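Local coordinates for protein AxyAgu115A (Amphibacillus xylanus NBRC 15112, PDB 6NPS) that probably hydrolyses alpha-linked glucuronic acid side groups of arabinoglucuronoxylan, as a family GH115 alpha-glucuronidase, at residues I298-R303 / V346-A351; Y212-M217 / A244-P249. The protein carries 3 engineered substitutions. All coordinates share one frame; numbering follows the deposited sequence.

Interaction 1: residues I298-R303 / V346-A351; sequences ITIGMR and VPRMLA
Three backbone hydrogen bonds zip strand 298-300 to strand 348-351 in parallel register. Ile298 N gives its hydrogen to Pro347 O at 3.0 Å, arriving from above the carbonyl plane. Met349 N returns a bond to Ile298 O, this time within the carbonyl plane. The straightest of the three runs from Ile300 N to Met349 O, 2.8 Å long with 166° at the hydrogen and nearly along the C=O axis. Beyond Ile300 the strands part, and a water takes over, donating to Ile300 O at 2.6 Å and accepting from Ala351 N. On one face of the sheet, Ile298 holds CG1 beside its backbone N (chi1 -57°) and stretches CD1 obliquely across to Val346 CG1, 3.7 Å away. Farther along, Ile300 CG1 meets Leu350 CB, while Leu350 CD1 swings over to lie 3.9 Å from Gly301 CA. Glycine suits that place: its backbone angles would jam a side chain against the preceding carbonyl, and it would also run into Leu350 CD1. These are neighbouring strands of the eight-stranded parallel barrel of the TIM-barrel domain, joined through helix 317-338 as a beta-alpha-beta crossover. Ile335 of that helix packs on Ile298, Val346 and the stem of Arg348, an apolar surround that suits the branched Ile298 and Val346. On the other face, toward the barrel interior, Thr299 and Met349 run side by side. Met349, bent at chi2 and chi3, brings CE to 3.6 Å from Thr299 OG1, whose hydroxyl hydrogen-bonds Ala244 O; Tyr212 and Trp214 also touch the methionine. Arg348 rests the base of its stem, CB and CG, against Ile298 before leading away. A bend at chi3 lets Arg348 NE bond Val346 O in the guanidinium plane at 3.1 Å, and Asn332 holds NH1.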
loop_
_atom_site.group_PDB
_atom_site.type_symbol
_atom_site.label_atom_id
_atom_site.label_comp_id
_atom_site.label_asym_id
_atom_site.label_seq_id
_atom_site.Cartn_x
_atom_site.Cartn_y
_atom_site.Cartn_z
ATOM N N ILE A 298 29.132 -42.555 13.150
ATOM C CA ILE A 298 29.480 -42.332 11.751
ATOM C C ILE A 298 28.212 -42.057 10.961
ATOM O O ILE A 298 27.280 -42.875 10.947
ATOM C CB ILE A 298 30.217 -43.538 11.164
ATOM C CG1 ILE A 298 31.474 -43.853 11.992
ATOM C CG2 ILE A 298 30.538 -43.278 9.673
ATOM C CD1 ILE A 298 32.204 -45.136 11.508
ATOM N N THR A 299 28.164 -40.907 10.292
ATOM C CA THR A 299 27.031 -40.626 9.426
ATOM C C THR A 299 27.261 -41.318 8.088
ATOM O O THR A 299 28.385 -41.358 7.577
ATOM C CB THR A 299 26.836 -39.112 9.266
ATOM O OG1 THR A 299 26.448 -38.544 10.534
ATOM C CG2 THR A 299 25.726 -38.806 8.241
ATOM N N ILE A 300 26.213 -41.935 7.544
ATOM C CA ILE A 300 26.323 -42.589 6.241
ATOM C C ILE A 300 25.318 -41.925 5.299
ATOM O O ILE A 300 24.503 -41.102 5.717
ATOM C CB ILE A 300 26.114 -44.112 6.325
ATOM C CG1 ILE A 300 24.736 -44.432 6.928
ATOM C CG2 ILE A 300 27.241 -44.759 7.177
ATOM C CD1 ILE A 300 24.265 -45.878 6.665
ATOM N N GLY A 301 25.393 -42.280 4.019
ATOM C CA GLY A 301 24.609 -41.598 3.010
ATOM C C GLY A 301 25.436 -40.552 2.276
ATOM O O GLY A 301 26.654 -40.470 2.441
ATOM N N MET A 302 24.747 -39.709 1.480
ATOM C CA MET A 302 25.429 -38.622 0.777
ATOM C C MET A 302 24.505 -37.537 0.222
ATOM O O MET A 302 23.777 -37.780 -0.747
ATOM C CB MET A 302 26.257 -39.193 -0.372
ATOM C CG MET A 302 27.365 -38.269 -0.831
ATOM S SD MET A 302 27.973 -38.772 -2.454
ATOM C CE MET A 302 29.094 -37.409 -2.850
ATOM N N ARG A 303 24.627 -36.328 0.767
ATOM C CA ARG A 303 23.865 -35.169 0.308
ATOM C C ARG A 303 24.850 -34.153 -0.282
ATOM O O ARG A 303 26.053 -34.250 -0.041
ATOM C CB ARG A 303 23.080 -34.545 1.461
ATOM C CG ARG A 303 21.739 -35.209 1.731
ATOM C CD ARG A 303 20.910 -34.397 2.712
ATOM N NE ARG A 303 20.206 -33.299 2.056
ATOM C CZ ARG A 303 20.416 -32.013 2.320
ATOM N NH1 ARG A 303 21.312 -31.660 3.232
ATOM N NH2 ARG A 303 19.730 -31.080 1.674
ATOM N N VAL A 346 29.488 -50.786 15.527
ATOM C CA VAL A 346 29.847 -49.439 15.100
ATOM C C VAL A 346 28.574 -48.605 14.997
ATOM O O VAL A 346 27.750 -48.836 14.098
ATOM C CB VAL A 346 30.613 -49.443 13.770
ATOM C CG1 VAL A 346 31.046 -48.024 13.450
ATOM C CG2 VAL A 346 31.796 -50.372 13.899
ATOM N N PRO A 347 28.393 -47.599 15.846
ATOM C CA PRO A 347 27.197 -46.739 15.731
ATOM C C PRO A 347 27.230 -45.955 14.423
ATOM O O PRO A 347 28.207 -45.262 14.107
ATOM C CB PRO A 347 27.294 -45.808 16.948
ATOM C CG PRO A 347 28.265 -46.483 17.887
ATOM C CD PRO A 347 29.250 -47.236 16.984
ATOM N N ARG A 348 26.152 -46.076 13.657
ATOM C CA ARG A 348 26.023 -45.366 12.402
ATOM C C ARG A 348 24.625 -44.777 12.326
ATOM O O ARG A 348 23.690 -45.258 12.988
ATOM C CB ARG A 348 26.274 -46.273 11.196
ATOM C CG ARG A 348 27.681 -46.857 11.101
ATOM C CD ARG A 348 27.672 -48.177 10.310
ATOM N NE ARG A 348 27.043 -49.254 11.080
ATOM C CZ ARG A 348 26.371 -50.274 10.547
ATOM N NH1 ARG A 348 26.247 -50.390 9.226
ATOM N NH2 ARG A 348 25.835 -51.194 11.334
ATOM N N MET A 349 24.500 -43.721 11.512
ATOM C CA MET A 349 23.252 -42.973 11.405
ATOM C C MET A 349 23.041 -42.554 9.953
ATOM O O MET A 349 23.973 -42.092 9.284
ATOM C CB MET A 349 23.268 -41.736 12.315
ATOM C CG MET A 349 21.977 -40.866 12.279
ATOM S SD MET A 349 22.179 -39.439 11.136
ATOM C CE MET A 349 23.262 -38.387 12.122
ATOM N N LEU A 350 21.803 -42.697 9.482
ATOM C CA LEU A 350 21.401 -42.220 8.167
ATOM C C LEU A 350 20.328 -41.161 8.374
ATOM O O LEU A 350 19.314 -41.420 9.029
ATOM C CB LEU A 350 20.898 -43.368 7.297
ATOM C CG LEU A 350 20.260 -42.832 6.016
ATOM C CD1 LEU A 350 21.353 -42.256 5.095
ATOM C CD2 LEU A 350 19.497 -43.954 5.325
ATOM N N ALA A 351 20.571 -39.960 7.872
ATOM C CA ALA A 351 19.633 -38.866 8.050
ATOM C C ALA A 351 18.546 -38.954 6.988
ATOM O O ALA A 351 18.847 -38.958 5.793
ATOM C CB ALA A 351 20.366 -37.533 7.964
HETATM O O HOH W 1 22.829 -39.228 6.235
#

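Interaction 2: residues Y212-M217 / A244-P249; sequences YLWPAM and ASHHEP
The backbones come closest at Trp214 and Ala244, CA atoms 5.2 Å apart, where strand 212-214 ends and 244-249 enters a type I turn from Ser245 to Glu248. No direct hydrogen bond crosses between 212-217 and 244-249; Trp214 and Met217 carry the contact in about equal measure. The six-membered ring of Trp214 takes Ser245 CA in a CH-pi contact, 3.6 Å from the centroid and 8° off the normal, and Ala244 O lies over the same face, nearest CE2. A bond from Trp214 NE1 to Tyr212 OH, 2.9 Å and in the indole plane, would help hold the ring's rotation. That hydroxyl also meets a water that accepts from Ala244 N, so tyrosine serves both segments. Met217 starts from the crowded chi1 position (49°) and bends twice, bringing CE tip to tip with His247 NE2 and to 3.1 Å from Ser245 OG. Both approaches are short: the methyl is tightly packed, and chi2 and chi3, each near 99°, are strained to place it. Met217 CB lies 3.2 Å from Glu248 OE2, the two side chains crossing obliquely. Glutamate suits the turn because OE1 accepts from Ser245 twice, its backbone N on the anti lone pair and its hydroxyl OG from above the carboxylate plane. A second water donates to Glu248 OE1 and Pro215 O, spanning the segments, and OE2 accepts from Gly254 N. Several donors converge on this buried carboxylate, probably favouring its charged form, while an aromatic face and a thioether methyl let the segments meet closely without direct polar bonds.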
loop_
_atom_site.group_PDB
_atom_site.type_symbol
_atom_site.label_atom_id
_atom_site.label_comp_id
_atom_site.label_asym_id
_atom_site.label_seq_id
_atom_site.Cartn_x
_atom_site.Cartn_y
_atom_site.Cartn_z
ATOM N N TYR A 212 26.321 -35.978 23.070
ATOM C CA TYR A 212 26.494 -36.065 21.624
ATOM C C TYR A 212 26.518 -34.655 21.043
ATOM O O TYR A 212 25.720 -33.817 21.451
ATOM C CB TYR A 212 25.340 -36.884 21.017
ATOM C CG TYR A 212 25.323 -37.118 19.495
ATOM C CD1 TYR A 212 24.227 -36.727 18.737
ATOM C CD2 TYR A 212 26.357 -37.824 18.852
ATOM C CE1 TYR A 212 24.160 -36.960 17.391
ATOM C CE2 TYR A 212 26.301 -38.044 17.464
ATOM C CZ TYR A 212 25.194 -37.641 16.758
ATOM O OH TYR A 212 25.109 -37.855 15.403
ATOM N N LEU A 213 27.419 -34.397 20.094
ATOM C CA LEU A 213 27.593 -33.047 19.548
ATOM C C LEU A 213 27.816 -33.094 18.035
ATOM O O LEU A 213 28.594 -33.931 17.559
ATOM C CB LEU A 213 28.805 -32.373 20.229
ATOM C CG LEU A 213 29.220 -30.984 19.739
ATOM C CD1 LEU A 213 28.202 -29.935 20.176
ATOM C CD2 LEU A 213 30.598 -30.649 20.293
ATOM N N TRP A 214 27.133 -32.208 17.290
ATOM C CA TRP A 214 27.571 -31.820 15.960
ATOM C C TRP A 214 28.272 -30.472 16.075
ATOM O O TRP A 214 27.650 -29.481 16.513
ATOM C CB TRP A 214 26.413 -31.704 14.967
ATOM C CG TRP A 214 25.651 -32.964 14.607
ATOM C CD1 TRP A 214 25.900 -34.255 15.030
ATOM C CD2 TRP A 214 24.498 -33.028 13.762
ATOM N NE1 TRP A 214 24.943 -35.102 14.505
ATOM C CE2 TRP A 214 24.079 -34.378 13.728
ATOM C CE3 TRP A 214 23.751 -32.059 13.051
ATOM C CZ2 TRP A 214 22.947 -34.794 13.012
ATOM C CZ3 TRP A 214 22.625 -32.464 12.356
ATOM C CH2 TRP A 214 22.227 -33.825 12.346
ATOM N N PRO A 215 29.533 -30.379 15.696
ATOM C CA PRO A 215 30.279 -29.130 15.869
ATOM C C PRO A 215 30.002 -28.145 14.752
ATOM O O PRO A 215 29.317 -28.433 13.762
ATOM C CB PRO A 215 31.731 -29.588 15.823
ATOM C CG PRO A 215 31.691 -30.741 14.851
ATOM C CD PRO A 215 30.359 -31.439 15.080
ATOM N N ALA A 216 30.526 -26.938 14.946
ATOM C CA ALA A 216 30.436 -25.931 13.899
ATOM C C ALA A 216 31.175 -26.408 12.652
ATOM O O ALA A 216 32.216 -27.081 12.740
ATOM C CB ALA A 216 31.015 -24.604 14.393
ATOM N N MET A 217 30.601 -26.096 11.492
ATOM C CA MET A 217 31.052 -26.672 10.241
ATOM C C MET A 217 30.979 -25.719 9.061
ATOM O O MET A 217 31.339 -26.131 7.955
ATOM C CB MET A 217 30.236 -27.931 9.898
ATOM C CG MET A 217 28.741 -27.674 10.017
ATOM S SD MET A 217 27.787 -27.329 8.513
ATOM C CE MET A 217 27.090 -28.955 8.239
ATOM N N ALA A 244 28.046 -35.863 13.030
ATOM C CA ALA A 244 28.136 -34.977 11.893
ATOM C C ALA A 244 26.773 -34.870 11.251
ATOM O O ALA A 244 25.946 -35.787 11.336
ATOM C CB ALA A 244 29.188 -35.491 10.865
ATOM N N SER A 245 26.546 -33.746 10.578
ATOM C CA SER A 245 25.244 -33.509 10.007
ATOM C C SER A 245 25.007 -34.439 8.822
ATOM O O SER A 245 25.888 -35.182 8.366
ATOM C CB SER A 245 25.095 -32.044 9.605
ATOM O OG SER A 245 25.780 -31.787 8.382
ATOM N N HIS A 246 23.785 -34.316 8.303
ATOM C CA HIS A 246 23.225 -35.160 7.257
ATOM C C HIS A 246 24.076 -35.224 5.999
ATOM O O HIS A 246 23.963 -36.200 5.249
ATOM C CB HIS A 246 21.830 -34.628 6.906
ATOM C CG HIS A 246 21.710 -33.140 7.031
ATOM N ND1 HIS A 246 22.022 -32.283 5.994
ATOM C CD2 HIS A 246 21.324 -32.352 8.069
ATOM C CE1 HIS A 246 21.829 -31.034 6.383
ATOM N NE2 HIS A 246 21.395 -31.048 7.634
ATOM N N HIS A 247 24.881 -34.209 5.759
ATOM C CA HIS A 247 25.738 -34.168 4.599
ATOM C C HIS A 247 27.208 -34.287 4.881
ATOM O O HIS A 247 27.983 -33.800 4.132
ATOM C CB HIS A 247 25.490 -32.942 3.750
ATOM C CG HIS A 247 25.784 -31.651 4.420
ATOM N ND1 HIS A 247 26.907 -30.915 4.146
ATOM C CD2 HIS A 247 25.067 -30.919 5.290
ATOM C CE1 HIS A 247 26.895 -29.808 4.855
ATOM N NE2 HIS A 247 25.781 -29.782 5.553
ATOM N N GLU A 248 27.586 -34.889 5.987
ATOM C CA GLU A 248 28.994 -35.039 6.347
ATOM C C GLU A 248 29.301 -36.494 6.681
ATOM O O GLU A 248 29.659 -36.810 7.819
ATOM C CB GLU A 248 29.349 -34.106 7.507
ATOM C CG GLU A 248 29.180 -32.578 7.152
ATOM C CD GLU A 248 29.288 -31.679 8.392
ATOM O OE1 GLU A 248 28.495 -31.862 9.343
ATOM O OE2 GLU A 248 30.172 -30.797 8.432
ATOM N N PRO A 249 29.226 -37.400 5.700
ATOM C CA PRO A 249 29.460 -38.820 5.983
ATOM C C PRO A 249 30.926 -39.199 6.207
ATOM O O PRO A 249 31.867 -38.526 5.771
ATOM C CB PRO A 249 28.922 -39.524 4.736
ATOM C CG PRO A 249 29.016 -38.475 3.624
ATOM C CD PRO A 249 28.750 -37.178 4.305
HETATM O O HOH W 2 26.772 -38.737 13.437
HETATM O O HOH W 3 28.583 -31.001 12.037
#

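Both interactions reach the same parallel barrel sheet, interaction 2 through strand 212-214 only; their centres lie about 10 Å apart, and interaction 2 closes along the chain before interaction 1 opens. The loop 244-249 is the bridge: Ala244 O accepts the hydrogen bond from Thr299 OG1 at 2.9 Å, while Ala351 CB packs against His246 CB at 3.4 Å. Gly301 O lies 3.3 Å from Pro249 CG, extending the junction along 298-303, where Arg303 pairs with Glu355 and Asp307. His246 stacks on Tyr353 and hydrogen-bonds a glycerol, probably from the crystallisation liquor, through NE2, consistent with a pocket beside the C-terminal ends of these strands, where TIM barrels carry their active sites.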